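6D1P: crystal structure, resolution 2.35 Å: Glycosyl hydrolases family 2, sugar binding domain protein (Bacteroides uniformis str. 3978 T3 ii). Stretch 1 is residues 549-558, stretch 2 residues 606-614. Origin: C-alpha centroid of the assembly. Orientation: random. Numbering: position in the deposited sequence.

Stretch 1, residues 549-558: SESYIIRLFD
Stretch 2 606-614: PKESYYVFQ

Two nearly parallel helices of one chain pack through a small apolar seam, closed at its N-terminal end by one direct hydrogen bond and a bridging water. Helix 550-558 and the helix that holds Tyr 610 to Gln 614 run in the same direction, with axes 13° apart and 9.4 Å at closest approach. Both continue later in the chain. The register sets Ile 554 CA 5.4 Å from Ser 609 CA, and Asp 558 CA 6.5 Å from Val 612 CA. The contact buries 429 Å², both sides summed.

Ser 549 (phi/psi -73/158, chi1 p) caps the first helix: its OG accepts from Tyr 552 N at 3.0 Å. Lys 607 is extended (-77/169), Glu 608 is at -75/-14 and Ser 609 at -70/-24; Tyr 610 N bonds Lys 607 O at 3.1 Å.

Glu 550 (chi1 m, chi2 t, chi3 62°) reaches across to this turn. Its OE1 accepts from Glu 608 N at 3.0 Å, so a carboxylate meets a backbone NH near the start of the second helix. Water 1 donates to the same Glu 550 OE1 at 2.9 Å and lies 2.5 Å from Ser 609 OG (Ser 609 chi1 p).

Beyond this polar end the seam is apolar. Ile 554 (m, t) starts sideways, but its end comes nearer; its CG2 lies 3.8 Å from Val 612 CG2. Val 612 (t) points toward the first helix and also places CG1 4.0 Å from Phe 557 CB.

Phe 557 (chi1 m, chi2 -45°) points toward the second helix. Ser 609 CB meets its ring edge, 3.5 Å from Phe 557 CE2. Phe 613 CE2 lies over one ring face, 3.4 Å from Phe 557 CD1. Phe 613 is m with chi2 -79°. The two rings are oblique, with centroids 4.8 Å apart and planes at 55°.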

ATOM      1  N   SER A 549     -20.011 -19.698 -19.410  1.00 25.78           N
ATOM      2  CA  SER A 549     -19.696 -19.527 -20.824  1.00 25.88           C
ATOM      3  C   SER A 549     -20.553 -18.424 -21.456  1.00 23.37           C
ATOM      4  O   SER A 549     -21.627 -18.059 -20.967  1.00 23.53           O
ATOM      5  CB  SER A 549     -19.938 -20.826 -21.577  1.00 24.61           C
ATOM      6  OG  SER A 549     -21.345 -21.038 -21.654  1.00 28.04           O
ATOM      7  N   GLU A 550     -20.052 -17.889 -22.567  1.00 26.50           N
ATOM      8  CA  GLU A 550     -20.882 -17.012 -23.382  1.00 27.57           C
ATOM      9  C   GLU A 550     -22.048 -17.771 -23.987  1.00 23.85           C
ATOM     10  O   GLU A 550     -23.117 -17.190 -24.200  1.00 25.76           O
ATOM     11  CB  GLU A 550     -20.049 -16.349 -24.479  1.00 24.11           C
ATOM     12  CG  GLU A 550     -18.982 -15.383 -23.920  1.00 23.15           C
ATOM     13  CD  GLU A 550     -18.458 -14.389 -24.957  1.00 25.76           C
ATOM     14  OE1 GLU A 550     -19.249 -13.565 -25.495  1.00 22.20           O
ATOM     15  OE2 GLU A 550     -17.232 -14.442 -25.231  1.00 27.69           O
ATOM     16  N   SER A 551     -21.861 -19.068 -24.246  1.00 25.31           N
ATOM     17  CA  SER A 551     -22.909 -19.872 -24.861  1.00 24.36           C
ATOM     18  C   SER A 551     -24.163 -19.870 -24.011  1.00 29.95           C
ATOM     19  O   SER A 551     -25.284 -19.741 -24.531  1.00 27.33           O
ATOM     20  CB  SER A 551     -22.414 -21.298 -25.065  1.00 23.57           C
ATOM     21  OG  SER A 551     -21.276 -21.299 -25.904  1.00 28.08           O
ATOM     22  N   TYR A 552     -23.990 -19.998 -22.692  1.00 26.84           N
ATOM     23  CA  TYR A 552     -25.147 -19.994 -21.825  1.00 24.52           C
ATOM     24  C   TYR A 552     -25.799 -18.620 -21.808  1.00 25.55           C
ATOM     25  O   TYR A 552     -27.012 -18.493 -22.028  1.00 28.25           O
ATOM     26  CB  TYR A 552     -24.778 -20.440 -20.415  1.00 25.57           C
ATOM     27  CG  TYR A 552     -25.967 -20.308 -19.512  1.00 29.23           C
ATOM     28  CD1 TYR A 552     -27.035 -21.208 -19.593  1.00 27.68           C
ATOM     29  CD2 TYR A 552     -26.068 -19.245 -18.624  1.00 28.27           C
ATOM     30  CE1 TYR A 552     -28.163 -21.064 -18.770  1.00 29.03           C
ATOM     31  CE2 TYR A 552     -27.188 -19.095 -17.806  1.00 29.39           C
ATOM     32  CZ  TYR A 552     -28.227 -20.010 -17.878  1.00 29.28           C
ATOM     33  OH  TYR A 552     -29.325 -19.843 -17.066  1.00 25.61           O
ATOM     34  N   ILE A 553     -25.009 -17.571 -21.586  1.00 25.13           N
ATOM     35  CA  ILE A 553     -25.640 -16.280 -21.347  1.00 24.03           C
ATOM     36  C   ILE A 553     -26.319 -15.761 -22.605  1.00 22.33           C
ATOM     37  O   ILE A 553     -27.284 -14.996 -22.523  1.00 22.41           O
ATOM     38  CB  ILE A 553     -24.630 -15.263 -20.788  1.00 25.36           C
ATOM     39  CG1 ILE A 553     -25.367 -14.252 -19.899  1.00 23.05           C
ATOM     40  CG2 ILE A 553     -23.888 -14.541 -21.907  1.00 24.48           C
ATOM     41  CD1 ILE A 553     -25.914 -14.853 -18.617  1.00 22.67           C
ATOM     42  N   ILE A 554     -25.835 -16.158 -23.781  1.00 23.42           N
ATOM     43  CA  ILE A 554     -26.442 -15.703 -25.028  1.00 22.45           C
ATOM     44  C   ILE A 554     -27.876 -16.216 -25.135  1.00 24.41           C
ATOM     45  O   ILE A 554     -28.806 -15.469 -25.458  1.00 21.63           O
ATOM     46  CB  ILE A 554     -25.561 -16.152 -26.210  1.00 24.00           C
ATOM     47  CG1 ILE A 554     -24.443 -15.122 -26.420  1.00 25.11           C
ATOM     48  CG2 ILE A 554     -26.382 -16.394 -27.472  1.00 25.93           C
ATOM     49  CD1 ILE A 554     -23.243 -15.666 -27.120  1.00 25.00           C
ATOM     50  N   ARG A 555     -28.071 -17.493 -24.809  1.00 24.05           N
ATOM     51  CA  ARG A 555     -29.399 -18.071 -24.750  1.00 23.52           C
ATOM     52  C   ARG A 555     -30.258 -17.389 -23.695  1.00 28.17           C
ATOM     53  O   ARG A 555     -31.459 -17.177 -23.910  1.00 26.66           O
ATOM     54  CB  ARG A 555     -29.283 -19.563 -24.468  1.00 27.22           C
ATOM     55  CG  ARG A 555     -28.736 -20.360 -25.650  1.00 28.58           C
ATOM     56  CD  ARG A 555     -28.385 -21.763 -25.224  1.00 30.53           C
ATOM     57  NE  ARG A 555     -28.172 -22.643 -26.363  1.00 39.81           N
ATOM     58  CZ  ARG A 555     -27.102 -22.602 -27.155  1.00 42.74           C
ATOM     59  NH1 ARG A 555     -26.138 -21.708 -26.943  1.00 38.21           N
ATOM     60  NH2 ARG A 555     -26.993 -23.456 -28.162  1.00 40.26           N
ATOM     61  N   LEU A 556     -29.666 -17.043 -22.543  1.00 27.08           N
ATOM     62  CA  LEU A 556     -30.445 -16.406 -21.483  1.00 23.98           C
ATOM     63  C   LEU A 556     -30.905 -15.027 -21.909  1.00 25.30           C
ATOM     64  O   LEU A 556     -32.066 -14.659 -21.681  1.00 27.36           O
ATOM     65  CB  LEU A 556     -29.637 -16.322 -20.179  1.00 24.00           C
ATOM     66  CG  LEU A 556     -30.291 -15.728 -18.908  1.00 23.54           C
ATOM     67  CD1 LEU A 556     -29.577 -16.238 -17.652  1.00 25.56           C
ATOM     68  CD2 LEU A 556     -30.301 -14.190 -18.892  1.00 19.31           C
ATOM     69  N   PHE A 557     -30.009 -14.243 -22.522  1.00 22.50           N
ATOM     70  CA  PHE A 557     -30.404 -12.932 -23.025  1.00 24.63           C
ATOM     71  C   PHE A 557     -31.454 -13.076 -24.123  1.00 27.06           C
ATOM     72  O   PHE A 557     -32.455 -12.349 -24.148  1.00 25.23           O
ATOM     73  CB  PHE A 557     -29.191 -12.177 -23.573  1.00 28.43           C
ATOM     74  CG  PHE A 557     -28.192 -11.740 -22.531  1.00 25.66           C
ATOM     75  CD1 PHE A 557     -28.600 -11.159 -21.343  1.00 27.24           C
ATOM     76  CD2 PHE A 557     -26.824 -11.882 -22.774  1.00 26.34           C
ATOM     77  CE1 PHE A 557     -27.665 -10.735 -20.391  1.00 24.26           C
ATOM     78  CE2 PHE A 557     -25.880 -11.469 -21.851  1.00 25.81           C
ATOM     79  CZ  PHE A 557     -26.293 -10.895 -20.648  1.00 26.61           C
ATOM     80  N   ASP A 558     -31.218 -14.006 -25.052  1.00 29.91           N
ATOM     81  CA  ASP A 558     -32.130 -14.267 -26.161  1.00 27.40           C
ATOM     82  C   ASP A 558     -33.541 -14.532 -25.644  1.00 27.80           C
ATOM     83  O   ASP A 558     -34.492 -13.822 -25.986  1.00 25.30           O
ATOM     84  CB  ASP A 558     -31.590 -15.463 -26.961  1.00 25.15           C
ATOM     85  CG  ASP A 558     -32.281 -15.657 -28.302  1.00 30.49           C
ATOM     86  OD1 ASP A 558     -31.784 -16.489 -29.080  1.00 32.02           O
ATOM     87  OD2 ASP A 558     -33.297 -14.997 -28.592  1.00 28.18           O
ATOM     88  N   PRO A 606     -16.301  -5.730 -27.191  1.00 27.00           N
ATOM     89  CA  PRO A 606     -17.602  -6.414 -27.121  1.00 25.88           C
ATOM     90  C   PRO A 606     -17.486  -7.925 -26.986  1.00 23.75           C
ATOM     91  O   PRO A 606     -16.696  -8.572 -27.674  1.00 26.29           O
ATOM     92  CB  PRO A 606     -18.273  -6.033 -28.448  1.00 28.23           C
ATOM     93  CG  PRO A 606     -17.601  -4.739 -28.854  1.00 27.75           C
ATOM     94  CD  PRO A 606     -16.198  -4.811 -28.337  1.00 21.79           C
ATOM     95  N   LYS A 607     -18.282  -8.481 -26.071  1.00 23.51           N
ATOM     96  CA  LYS A 607     -18.580  -9.903 -26.092  1.00 24.91           C
ATOM     97  C   LYS A 607     -19.614 -10.181 -27.182  1.00 23.97           C
ATOM     98  O   LYS A 607     -20.233  -9.270 -27.729  1.00 23.60           O
ATOM     99  CB  LYS A 607     -19.127 -10.377 -24.739  1.00 26.48           C
ATOM    100  CG  LYS A 607     -18.303  -9.981 -23.513  1.00 21.30           C
ATOM    101  CD  LYS A 607     -18.899 -10.586 -22.250  1.00 21.79           C
ATOM    102  CE  LYS A 607     -18.202 -10.063 -20.990  1.00 24.19           C
ATOM    103  NZ  LYS A 607     -18.872 -10.436 -19.690  1.00 22.22           N
ATOM    104  N   GLU A 608     -19.822 -11.458 -27.481  1.00 24.38           N
ATOM    105  CA  GLU A 608     -20.803 -11.788 -28.509  1.00 28.46           C
ATOM    106  C   GLU A 608     -22.238 -11.619 -28.024  1.00 26.76           C
ATOM    107  O   GLU A 608     -23.158 -11.554 -28.852  1.00 25.58           O
ATOM    108  CB  GLU A 608     -20.542 -13.204 -29.026  1.00 26.82           C
ATOM    109  CG  GLU A 608     -19.064 -13.379 -29.428  1.00 24.37           C
ATOM    110  CD  GLU A 608     -18.846 -14.330 -30.593  1.00 29.23           C
ATOM    111  OE1 GLU A 608     -19.596 -14.255 -31.615  1.00 33.75           O
ATOM    112  OE2 GLU A 608     -17.928 -15.163 -30.478  1.00 25.12           O
ATOM    113  N   SER A 609     -22.449 -11.487 -26.719  1.00 22.06           N
ATOM    114  CA  SER A 609     -23.773 -11.154 -26.221  1.00 20.97           C
ATOM    115  C   SER A 609     -24.173  -9.728 -26.555  1.00 24.07           C
ATOM    116  O   SER A 609     -25.370  -9.429 -26.570  1.00 21.46           O
ATOM    117  CB  SER A 609     -23.821 -11.346 -24.717  1.00 27.65           C
ATOM    118  OG  SER A 609     -22.704 -10.699 -24.122  1.00 23.59           O
ATOM    119  N   TYR A 610     -23.206  -8.829 -26.791  1.00 23.90           N
ATOM    120  CA  TYR A 610     -23.551  -7.468 -27.198  1.00 21.41           C
ATOM    121  C   TYR A 610     -24.413  -7.467 -28.467  1.00 24.41           C
ATOM    122  O   TYR A 610     -25.269  -6.593 -28.631  1.00 24.28           O
ATOM    123  CB  TYR A 610     -22.270  -6.647 -27.406  1.00 21.69           C
ATOM    124  CG  TYR A 610     -22.477  -5.240 -27.973  1.00 22.66           C
ATOM    125  CD1 TYR A 610     -22.501  -5.014 -29.357  1.00 21.98           C
ATOM    126  CD2 TYR A 610     -22.619  -4.135 -27.129  1.00 21.34           C
ATOM    127  CE1 TYR A 610     -22.677  -3.718 -29.882  1.00 22.40           C
ATOM    128  CE2 TYR A 610     -22.805  -2.842 -27.645  1.00 23.77           C
ATOM    129  CZ  TYR A 610     -22.835  -2.644 -29.028  1.00 24.60           C
ATOM    130  OH  TYR A 610     -23.010  -1.370 -29.539  1.00 21.83           O
ATOM    131  N   TYR A 611     -24.209  -8.449 -29.358  1.00 24.04           N
ATOM    132  CA  TYR A 611     -24.935  -8.528 -30.626  1.00 23.41           C
ATOM    133  C   TYR A 611     -26.298  -9.175 -30.459  1.00 27.64           C
ATOM    134  O   TYR A 611     -27.214  -8.895 -31.245  1.00 26.67           O
ATOM    135  CB  TYR A 611     -24.097  -9.298 -31.654  1.00 23.06           C
ATOM    136  CG  TYR A 611     -22.735  -8.650 -31.799  1.00 24.62           C
ATOM    137  CD1 TYR A 611     -22.603  -7.463 -32.509  1.00 26.21           C
ATOM    138  CD2 TYR A 611     -21.603  -9.172 -31.169  1.00 24.96           C
ATOM    139  CE1 TYR A 611     -21.396  -6.829 -32.622  1.00 26.48           C
ATOM    140  CE2 TYR A 611     -20.362  -8.526 -31.281  1.00 22.63           C
ATOM    141  CZ  TYR A 611     -20.282  -7.352 -32.007  1.00 22.75           C
ATOM    142  OH  TYR A 611     -19.120  -6.660 -32.161  1.00 26.13           O
ATOM    143  N   VAL A 612     -26.456 -10.043 -29.458  1.00 25.81           N
ATOM    144  CA  VAL A 612     -27.786 -10.541 -29.143  1.00 26.74           C
ATOM    145  C   VAL A 612     -28.709  -9.378 -28.828  1.00 26.36           C
ATOM    146  O   VAL A 612     -29.788  -9.250 -29.418  1.00 25.38           O
ATOM    147  CB  VAL A 612     -27.728 -11.548 -27.989  1.00 25.93           C
ATOM    148  CG1 VAL A 612     -29.122 -11.964 -27.613  1.00 21.82           C
ATOM    149  CG2 VAL A 612     -26.878 -12.746 -28.397  1.00 22.26           C
ATOM    150  N   PHE A 613     -28.271  -8.481 -27.937  1.00 25.19           N
ATOM    151  CA  PHE A 613     -29.071  -7.290 -27.640  1.00 27.87           C
ATOM    152  C   PHE A 613     -29.238  -6.420 -28.874  1.00 27.99           C
ATOM    153  O   PHE A 613     -30.334  -5.903 -29.136  1.00 33.00           O
ATOM    154  CB  PHE A 613     -28.446  -6.464 -26.505  1.00 26.79           C
ATOM    155  CG  PHE A 613     -28.749  -7.002 -25.122  1.00 26.72           C
ATOM    156  CD1 PHE A 613     -29.972  -6.748 -24.516  1.00 25.57           C
ATOM    157  CD2 PHE A 613     -27.824  -7.779 -24.445  1.00 27.93           C
ATOM    158  CE1 PHE A 613     -30.272  -7.256 -23.279  1.00 24.81           C
ATOM    159  CE2 PHE A 613     -28.111  -8.286 -23.177  1.00 29.61           C
ATOM    160  CZ  PHE A 613     -29.337  -8.025 -22.596  1.00 28.93           C
ATOM    161  N   GLN A 614     -28.159  -6.227 -29.636  1.00 27.43           N
ATOM    162  CA  GLN A 614     -28.227  -5.315 -30.769  1.00 24.82           C
ATOM    163  C   GLN A 614     -29.217  -5.829 -31.803  1.00 26.18           C
ATOM    164  O   GLN A 614     -30.022  -5.057 -32.341  1.00 21.11           O
ATOM    165  CB  GLN A 614     -26.846  -5.128 -31.390  1.00 27.08           C
ATOM    166  CG  GLN A 614     -26.749  -3.985 -32.408  1.00 28.20           C
ATOM    167  CD  GLN A 614     -25.313  -3.756 -32.884  1.00 30.56           C
ATOM    168  OE1 GLN A 614     -24.643  -4.687 -33.349  1.00 28.21           O
ATOM    169  NE2 GLN A 614     -24.832  -2.517 -32.748  1.00 26.97           N
TER
HETATM  170  O   HOH W   1     -21.336 -12.782 -23.639  1.00 25.67           O